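Local coordinates for protein beta-glycosidase (PDB 6T2R) that probably cleaves mucin O-glycans as an endo-acting glycoside hydrolase of family 16, helping a human gut bacterium to start mucin breakdown, at residues 34-39 against 255-260; 66-71 against 95-100. All coordinates share one frame; numbering follows the deposited sequence.

Contact 1 joins strand 29-35 and the turn after it to strand 251-263, and contact 2 sets the start of strand 68-71 against strand 92-98. Their centres lie about 13 Å apart, and along the chain contact 2 is nested inside the loop that contact 1 closes. Strand 74-81 connects them, pairing antiparallel with 251-263, 68-71 and 92-98. The two contacts also touch directly: Met-70 CE packs 3.6 Å from Phe-37 O and 3.9 Å from Gly-39 O. The sulfate at His-260 in contact 1 probably came from the crystallisation liquor and is not evidence for a substrate site.

Contact 1: 34-39 against 255-260; sequences EDNFDG and VDWVRH. With SO4 (sulfate ion), chain B.
Val-255 meets the ring of Phe-37, its CG1 reaching CE2 at 3.5 Å; chi1 of -170° turns CG1 anti to the backbone N, and this is the branch that meets the ring. The next carbonyl, Asp-256 O, approaches the rim of that ring close to the ring plane, 3.6 Å from CD2, while the Asp-256 carboxylate forms a salt bridge with Arg-113. Asn-36 lies alongside Trp-257, with OD1 3.4 Å from CB and the amide plane turned 83° from the indole. Regular antiparallel pairing is established at Val-258, which exchanges two backbone hydrogen bonds with Asp-35, Val-258 N to Asp-35 O at 3.0 Å and Asp-35 N to Val-258 O at 2.9 Å. Beyond this pair the first strand ends in an Asx turn, in which Asp-35 OD1 accepts from Phe-37 N. Arg-259 runs beside Glu-34 in the adjoining non-hydrogen-bonded pair; the salt bridge from NE to OE1 is long, 3.9 Å, and the guanidinium lies over one face of Trp-257. His-260 NE2 donates to sulfate O1. On its other side strand 251-263 pairs with 108-116, where Asp-256 and Trp-257 form a classic beta bulge opposite Arg-113, while Val-255 and Val-258 pack on strand 228-233.

Contact 2: 66-71 against 95-100; sequences RCYEMR and GGLWTK
Cys-67 and Gly-95 bring their backbones closest, CA to CA 4.6 Å, without a backbone hydrogen bond between the two segments. Both instead bond through their backbones to Lys-78 of strand 74-81, an intermediary consistent with the antiparallel sheets of the beta-jelly-roll sandwich of family 16 glycoside hydrolases. Residues 66-67 form the end of a 3-10 segment, and strand 68-71 starts directly after it. At this changeover Cys-67 CB lies against the backbone of Gly-95, 3.6 Å from its N.

Tyr-68 carries most of the side-chain contact. With CG anti to the carbonyl carbon (chi1 -59°), its ring extends across the glycine pair, and CZ comes within 3.5 Å of Gly-95 CA. Having no side chain, Gly-95 lets the carbonyl oxygen of Cys-67 lie where a CB would point, and also leaves the phenol close to its CA. CE2 touches Leu-97 CD2 at 4.0 Å, an apolar contact made by a single methyl branch; Leu-97 also packs on Pro-42 and Trp-47. Arg-49 adds a cation-pi interaction with the phenol ring, and Leu-77 is another neighbour. The ring therefore has neighbours on both strand 74-81 (Leu-77) and strand 48-49 (Arg-49), each of which pairs with 92-98.

The hydroxyl has one proton and two carbonyl oxygens in reach, Ser-62 O and Gly-96 O; the latter lies in the plane of the phenol ring, at its edge, 3.1 Å from Tyr-68 OH.

Contact 1: 34-39 against 255-260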
ATOM      1  N   GLU A  34       4.489  15.330  -0.902  1.00 26.45           N
ATOM      2  CA  GLU A  34       3.514  14.926   0.114  1.00 28.98           C
ATOM      3  C   GLU A  34       2.086  15.176  -0.389  1.00 29.06           C
ATOM      4  O   GLU A  34       1.860  16.023  -1.240  1.00 27.05           O
ATOM      5  CB  GLU A  34       3.825  15.636   1.434  1.00 34.16           C
ATOM      6  CG  GLU A  34       3.414  17.102   1.482  1.00 35.38           C
ATOM      7  CD  GLU A  34       3.799  17.793   2.779  1.00 36.11           C
ATOM      8  OE1 GLU A  34       3.751  17.156   3.848  1.00 39.89           O
ATOM      9  OE2 GLU A  34       4.195  18.947   2.701  1.00 46.14           O
ATOM     10  N   ASP A  35       1.148  14.446   0.184  1.00 29.97           N
ATOM     11  CA  ASP A  35      -0.290  14.748   0.076  1.00 31.58           C
ATOM     12  C   ASP A  35      -0.894  14.723   1.488  1.00 32.22           C
ATOM     13  O   ASP A  35      -0.829  13.659   2.124  1.00 30.95           O
ATOM     14  CB  ASP A  35      -0.938  13.765  -0.887  1.00 29.72           C
ATOM     15  CG  ASP A  35      -2.319  14.217  -1.297  1.00 30.13           C
ATOM     16  OD1 ASP A  35      -2.862  15.047  -0.559  1.00 29.11           O
ATOM     17  OD2 ASP A  35      -2.824  13.728  -2.356  1.00 28.99           O
ATOM     18  N   ASN A  36      -1.473  15.847   1.941  1.00 34.36           N
ATOM     19  CA  ASN A  36      -2.150  15.977   3.260  1.00 32.94           C
ATOM     20  C   ASN A  36      -3.663  15.860   3.134  1.00 33.99           C
ATOM     21  O   ASN A  36      -4.346  16.107   4.160  1.00 32.72           O
ATOM     22  CB  ASN A  36      -1.811  17.287   3.960  1.00 36.13           C
ATOM     23  CG  ASN A  36      -0.435  17.187   4.567  1.00 37.09           C
ATOM     24  OD1 ASN A  36      -0.174  16.303   5.382  1.00 36.06           O
ATOM     25  ND2 ASN A  36       0.457  18.044   4.114  1.00 34.02           N
ATOM     26  N   PHE A  37      -4.163  15.491   1.948  1.00 33.86           N
ATOM     27  CA  PHE A  37      -5.618  15.297   1.685  1.00 38.06           C
ATOM     28  C   PHE A  37      -6.410  16.551   2.127  1.00 38.79           C
ATOM     29  O   PHE A  37      -7.373  16.456   2.886  1.00 38.14           O
ATOM     30  CB  PHE A  37      -6.054  13.996   2.365  1.00 35.65           C
ATOM     31  CG  PHE A  37      -5.333  12.795   1.810  1.00 37.03           C
ATOM     32  CD1 PHE A  37      -5.432  12.470   0.473  1.00 34.90           C
ATOM     33  CD2 PHE A  37      -4.513  12.026   2.618  1.00 38.33           C
ATOM     34  CE1 PHE A  37      -4.724  11.396  -0.048  1.00 39.83           C
ATOM     35  CE2 PHE A  37      -3.823  10.942   2.102  1.00 39.30           C
ATOM     36  CZ  PHE A  37      -3.922  10.631   0.766  1.00 36.59           C
ATOM     37  N   ASP A  38      -5.989  17.710   1.641  1.00 41.14           N
ATOM     38  CA  ASP A  38      -6.547  19.024   2.037  1.00 48.88           C
ATOM     39  C   ASP A  38      -7.867  19.343   1.332  1.00 52.10           C
ATOM     40  O   ASP A  38      -8.685  20.013   1.968  1.00 62.38           O
ATOM     41  CB  ASP A  38      -5.585  20.138   1.671  1.00 45.33           C
ATOM     42  CG  ASP A  38      -4.387  20.146   2.571  1.00 40.94           C
ATOM     43  OD1 ASP A  38      -4.513  19.696   3.743  1.00 40.29           O
ATOM     44  OD2 ASP A  38      -3.353  20.590   2.083  1.00 44.02           O
ATOM     45  N   GLY A  39      -8.048  18.925   0.077  1.00 49.15           N
ATOM     46  CA  GLY A  39      -9.166  19.398  -0.774  1.00 52.55           C
ATOM     47  C   GLY A  39     -10.556  18.838  -0.433  1.00 43.98           C
ATOM     48  O   GLY A  39     -10.722  18.007   0.469  1.00 41.56           O
ATOM     49  N   VAL A 255      -6.872   8.129   6.353  1.00 28.59           N
ATOM     50  CA  VAL A 255      -5.496   8.450   5.920  1.00 29.86           C
ATOM     51  C   VAL A 255      -5.253   9.945   6.117  1.00 32.15           C
ATOM     52  O   VAL A 255      -5.889  10.777   5.431  1.00 31.10           O
ATOM     53  CB  VAL A 255      -5.276   8.000   4.477  1.00 29.74           C
ATOM     54  CG1 VAL A 255      -3.815   8.089   4.090  1.00 27.97           C
ATOM     55  CG2 VAL A 255      -5.820   6.592   4.263  1.00 29.10           C
ATOM     56  N   ASP A 256      -4.313  10.230   7.009  1.00 32.02           N
ATOM     57  CA  ASP A 256      -3.832  11.589   7.339  1.00 31.71           C
ATOM     58  C   ASP A 256      -2.958  12.114   6.202  1.00 28.55           C
ATOM     59  O   ASP A 256      -3.192  13.279   5.776  1.00 27.65           O
ATOM     60  CB  ASP A 256      -3.101  11.538   8.677  1.00 33.43           C
ATOM     61  CG  ASP A 256      -2.814  12.887   9.299  1.00 33.60           C
ATOM     62  OD1 ASP A 256      -3.334  13.901   8.791  1.00 35.64           O
ATOM     63  OD2 ASP A 256      -2.052  12.894  10.274  1.00 33.55           O
ATOM     64  N   TRP A 257      -1.964  11.331   5.739  1.00 29.38           N
ATOM     65  CA  TRP A 257      -1.021  11.815   4.686  1.00 28.14           C
ATOM     66  C   TRP A 257      -0.195  10.691   4.062  1.00 25.56           C
ATOM     67  O   TRP A 257      -0.074   9.592   4.638  1.00 23.30           O
ATOM     68  CB  TRP A 257      -0.075  12.951   5.173  1.00 28.26           C
ATOM     69  CG  TRP A 257       0.636  12.732   6.486  1.00 30.05           C
ATOM     70  CD1 TRP A 257       0.356  13.372   7.667  1.00 32.28           C
ATOM     71  CD2 TRP A 257       1.769  11.879   6.776  1.00 30.27           C
ATOM     72  NE1 TRP A 257       1.192  12.935   8.660  1.00 30.02           N
ATOM     73  CE2 TRP A 257       2.079  12.041   8.145  1.00 28.63           C
ATOM     74  CE3 TRP A 257       2.532  10.966   6.033  1.00 29.09           C
ATOM     75  CZ2 TRP A 257       3.106  11.338   8.776  1.00 30.93           C
ATOM     76  CZ3 TRP A 257       3.536  10.257   6.659  1.00 30.67           C
ATOM     77  CH2 TRP A 257       3.843  10.465   8.000  1.00 29.31           C
ATOM     78  N   VAL A 258       0.408  11.031   2.924  1.00 26.68           N
ATOM     79  CA  VAL A 258       1.464  10.238   2.256  1.00 26.24           C
ATOM     80  C   VAL A 258       2.662  11.149   2.160  1.00 26.93           C
ATOM     81  O   VAL A 258       2.471  12.281   1.687  1.00 26.97           O
ATOM     82  CB  VAL A 258       1.044   9.775   0.858  1.00 25.55           C
ATOM     83  CG1 VAL A 258       2.134   8.940   0.206  1.00 25.95           C
ATOM     84  CG2 VAL A 258      -0.270   9.019   0.905  1.00 28.20           C
ATOM     85  N   ARG A 259       3.840  10.650   2.535  1.00 26.90           N
ATOM     86  CA  ARG A 259       5.102  11.425   2.370  1.00 26.86           C
ATOM     87  C   ARG A 259       6.121  10.567   1.642  1.00 26.93           C
ATOM     88  O   ARG A 259       6.198   9.370   1.887  1.00 25.92           O
ATOM     89  CB  ARG A 259       5.656  11.961   3.693  1.00 27.43           C
ATOM     90  CG  ARG A 259       4.801  13.075   4.286  1.00 26.21           C
ATOM     91  CD  ARG A 259       5.131  13.228   5.760  1.00 31.09           C
ATOM     92  NE  ARG A 259       4.390  14.309   6.384  1.00 31.90           N
ATOM     93  CZ  ARG A 259       4.432  14.563   7.672  1.00 30.90           C
ATOM     94  NH1 ARG A 259       5.205  13.852   8.469  1.00 33.35           N
ATOM     95  NH2 ARG A 259       3.714  15.530   8.173  1.00 29.43           N
ATOM     96  N   HIS A 260       6.837  11.217   0.736  1.00 27.74           N
ATOM     97  CA  HIS A 260       7.892  10.610  -0.083  1.00 24.94           C
ATOM     98  C   HIS A 260       9.162  11.391   0.190  1.00 26.17           C
ATOM     99  O   HIS A 260       9.143  12.604   0.014  1.00 26.06           O
ATOM    100  CB  HIS A 260       7.443  10.593  -1.544  1.00 26.13           C
ATOM    101  CG  HIS A 260       8.375   9.872  -2.433  1.00 23.74           C
ATOM    102  ND1 HIS A 260       9.017   8.762  -2.025  1.00 24.40           N
ATOM    103  CD2 HIS A 260       8.766  10.127  -3.697  1.00 24.40           C
ATOM    104  CE1 HIS A 260       9.767   8.317  -3.009  1.00 25.09           C
ATOM    105  NE2 HIS A 260       9.638   9.155  -4.050  1.00 23.74           N
TER
HETATM  106  S   SO4 B 301      10.566  10.846  -6.975  1.00 46.33           S
HETATM  107  O1  SO4 B 301      10.178   9.507  -6.536  1.00 43.81           O
HETATM  108  O2  SO4 B 301       9.549  11.805  -6.578  1.00 48.88           O
HETATM  109  O3  SO4 B 301      10.682  10.846  -8.399  1.00 40.31           O
HETATM  110  O4  SO4 B 301      11.813  11.210  -6.348  1.00 39.74           O

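Contact 2: 66-71 against 95-100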
ATOM      1  N   ARG A  66     -20.338   6.204  -1.884  1.00 28.99           N
ATOM      2  CA  ARG A  66     -20.512   5.788  -0.475  1.00 30.33           C
ATOM      3  C   ARG A  66     -19.251   5.090   0.038  1.00 30.97           C
ATOM      4  O   ARG A  66     -19.242   4.727   1.228  1.00 32.07           O
ATOM      5  CB  ARG A  66     -21.747   4.903  -0.341  1.00 33.48           C
ATOM      6  CG  ARG A  66     -23.066   5.655  -0.502  1.00 34.29           C
ATOM      7  CD  ARG A  66     -24.236   4.694  -0.541  1.00 35.41           C
ATOM      8  NE  ARG A  66     -24.030   3.786  -1.659  1.00 46.38           N
ATOM      9  CZ  ARG A  66     -24.694   2.643  -1.898  1.00 55.31           C
ATOM     10  NH1 ARG A  66     -25.657   2.214  -1.093  1.00 52.09           N
ATOM     11  NH2 ARG A  66     -24.391   1.920  -2.964  1.00 52.10           N
ATOM     12  N   CYS A  67     -18.230   4.889  -0.798  1.00 30.75           N
ATOM     13  CA  CYS A  67     -16.985   4.199  -0.370  1.00 30.97           C
ATOM     14  C   CYS A  67     -15.862   5.219  -0.073  1.00 30.95           C
ATOM     15  O   CYS A  67     -14.759   4.814   0.332  1.00 30.06           O
ATOM     16  CB  CYS A  67     -16.573   3.181  -1.422  1.00 31.48           C
ATOM     17  SG  CYS A  67     -17.691   1.756  -1.518  1.00 32.30           S
ATOM     18  N   TYR A  68     -16.124   6.503  -0.277  1.00 30.37           N
ATOM     19  CA  TYR A  68     -15.104   7.586  -0.276  1.00 29.95           C
ATOM     20  C   TYR A  68     -15.629   8.767   0.540  1.00 28.47           C
ATOM     21  O   TYR A  68     -16.821   9.061   0.443  1.00 30.82           O
ATOM     22  CB  TYR A  68     -14.818   8.039  -1.699  1.00 26.47           C
ATOM     23  CG  TYR A  68     -14.318   6.929  -2.570  1.00 28.51           C
ATOM     24  CD1 TYR A  68     -15.196   6.058  -3.184  1.00 28.65           C
ATOM     25  CD2 TYR A  68     -12.963   6.734  -2.752  1.00 28.55           C
ATOM     26  CE1 TYR A  68     -14.738   5.027  -3.989  1.00 32.67           C
ATOM     27  CE2 TYR A  68     -12.486   5.684  -3.516  1.00 30.63           C
ATOM     28  CZ  TYR A  68     -13.373   4.842  -4.152  1.00 32.25           C
ATOM     29  OH  TYR A  68     -12.895   3.845  -4.945  1.00 33.70           O
ATOM     30  N   GLU A  69     -14.774   9.374   1.355  1.00 28.08           N
ATOM     31  CA  GLU A  69     -15.088  10.624   2.087  1.00 29.57           C
ATOM     32  C   GLU A  69     -13.807  11.429   2.312  1.00 28.75           C
ATOM     33  O   GLU A  69     -12.761  10.820   2.495  1.00 29.75           O
ATOM     34  CB  GLU A  69     -15.821  10.303   3.379  1.00 28.18           C
ATOM     35  CG  GLU A  69     -16.488  11.529   3.947  1.00 33.03           C
ATOM     36  CD  GLU A  69     -17.172  11.323   5.285  1.00 34.02           C
ATOM     37  OE1 GLU A  69     -17.483  12.348   5.937  1.00 32.99           O
ATOM     38  OE2 GLU A  69     -17.364  10.135   5.678  1.00 29.55           O
ATOM     39  N   MET A  70     -13.877  12.756   2.194  1.00 31.88           N
ATOM     40  CA  MET A  70     -12.883  13.689   2.792  1.00 28.17           C
ATOM     41  C   MET A  70     -13.535  14.272   4.049  1.00 29.90           C
ATOM     42  O   MET A  70     -14.675  14.764   3.963  1.00 32.28           O
ATOM     43  CB  MET A  70     -12.490  14.812   1.832  1.00 29.01           C
ATOM     44  CG  MET A  70     -12.127  14.325   0.477  1.00 32.68           C
ATOM     45  SD  MET A  70     -10.682  13.209   0.484  1.00 33.92           S
ATOM     46  CE  MET A  70      -9.375  14.407   0.726  1.00 36.97           C
ATOM     47  N   ARG A  71     -12.879  14.136   5.196  1.00 28.82           N
ATOM     48  CA  ARG A  71     -13.434  14.520   6.502  1.00 35.36           C
ATOM     49  C   ARG A  71     -12.311  15.060   7.377  1.00 37.22           C
ATOM     50  O   ARG A  71     -11.378  14.300   7.715  1.00 40.53           O
ATOM     51  CB  ARG A  71     -14.084  13.294   7.131  1.00 33.03           C
ATOM     52  CG  ARG A  71     -14.625  13.576   8.513  1.00 35.74           C
ATOM     53  CD  ARG A  71     -15.582  12.476   8.911  1.00 40.29           C
ATOM     54  NE  ARG A  71     -14.860  11.331   9.385  1.00 40.97           N
ATOM     55  CZ  ARG A  71     -15.134  10.060   9.123  1.00 40.66           C
ATOM     56  NH1 ARG A  71     -16.120   9.695   8.322  1.00 37.40           N
ATOM     57  NH2 ARG A  71     -14.369   9.144   9.670  1.00 38.71           N
ATOM     58  N   GLY A  95     -13.666   1.138  -1.159  1.00 25.39           N
ATOM     59  CA  GLY A  95     -13.010   2.286  -1.814  1.00 25.56           C
ATOM     60  C   GLY A  95     -11.505   2.091  -1.810  1.00 27.18           C
ATOM     61  O   GLY A  95     -10.973   1.489  -0.837  1.00 27.69           O
ATOM     62  N   GLY A  96     -10.860   2.548  -2.881  1.00 26.74           N
ATOM     63  CA  GLY A  96      -9.405   2.529  -3.082  1.00 26.28           C
ATOM     64  C   GLY A  96      -8.979   3.612  -4.054  1.00 27.31           C
ATOM     65  O   GLY A  96      -9.778   3.961  -4.947  1.00 25.18           O
ATOM     66  N   LEU A  97      -7.795   4.183  -3.813  1.00 26.13           N
ATOM     67  CA  LEU A  97      -7.136   5.143  -4.712  1.00 25.72           C
ATOM     68  C   LEU A  97      -5.777   4.579  -5.141  1.00 26.05           C
ATOM     69  O   LEU A  97      -5.115   3.906  -4.311  1.00 23.33           O
ATOM     70  CB  LEU A  97      -6.935   6.470  -3.996  1.00 28.06           C
ATOM     71  CG  LEU A  97      -8.185   7.256  -3.587  1.00 31.22           C
ATOM     72  CD1 LEU A  97      -7.742   8.589  -2.995  1.00 32.00           C
ATOM     73  CD2 LEU A  97      -9.133   7.521  -4.749  1.00 31.88           C
ATOM     74  N   TRP A  98      -5.356   4.893  -6.371  1.00 24.06           N
ATOM     75  CA  TRP A  98      -3.996   4.572  -6.863  1.00 26.64           C
ATOM     76  C   TRP A  98      -3.431   5.716  -7.700  1.00 26.51           C
ATOM     77  O   TRP A  98      -4.177   6.623  -8.130  1.00 25.56           O
ATOM     78  CB  TRP A  98      -3.958   3.222  -7.578  1.00 26.05           C
ATOM     79  CG  TRP A  98      -4.743   3.091  -8.850  1.00 27.47           C
ATOM     80  CD1 TRP A  98      -5.200   4.070  -9.688  1.00 28.26           C
ATOM     81  CD2 TRP A  98      -5.068   1.844  -9.481  1.00 27.93           C
ATOM     82  NE1 TRP A  98      -5.822   3.513 -10.768  1.00 29.10           N
ATOM     83  CE2 TRP A  98      -5.764   2.151 -10.667  1.00 26.98           C
ATOM     84  CE3 TRP A  98      -4.835   0.506  -9.146  1.00 26.62           C
ATOM     85  CZ2 TRP A  98      -6.221   1.167 -11.531  1.00 27.44           C
ATOM     86  CZ3 TRP A  98      -5.312  -0.472  -9.989  1.00 27.85           C
ATOM     87  CH2 TRP A  98      -5.984  -0.142 -11.172  1.00 28.85           C
ATOM     88  N   THR A  99      -2.121   5.750  -7.795  1.00 25.80           N
ATOM     89  CA  THR A  99      -1.401   6.821  -8.517  1.00 27.06           C
ATOM     90  C   THR A  99      -1.035   6.312  -9.909  1.00 26.03           C
ATOM     91  O   THR A  99      -0.228   6.994 -10.560  1.00 25.91           O
ATOM     92  CB  THR A  99      -0.105   7.269  -7.834  1.00 27.37           C
ATOM     93  OG1 THR A  99       0.883   6.232  -7.825  1.00 26.90           O
ATOM     94  CG2 THR A  99      -0.351   7.788  -6.444  1.00 28.49           C
ATOM     95  N   LYS A 100      -1.575   5.157 -10.304  1.00 24.50           N
ATOM     96  CA  LYS A 100      -1.300   4.576 -11.625  1.00 27.67           C
ATOM     97  C   LYS A 100      -1.510   5.651 -12.696  1.00 27.65           C
ATOM     98  O   LYS A 100      -2.538   6.306 -12.677  1.00 26.07           O
ATOM     99  CB  LYS A 100      -2.204   3.384 -11.934  1.00 31.55           C
ATOM    100  CG  LYS A 100      -1.910   2.735 -13.290  1.00 33.60           C
ATOM    101  CD  LYS A 100      -2.934   1.708 -13.718  1.00 39.00           C
ATOM    102  CE  LYS A 100      -2.921   0.507 -12.812  1.00 40.06           C
ATOM    103  NZ  LYS A 100      -3.585  -0.646 -13.448  1.00 44.02           N
TER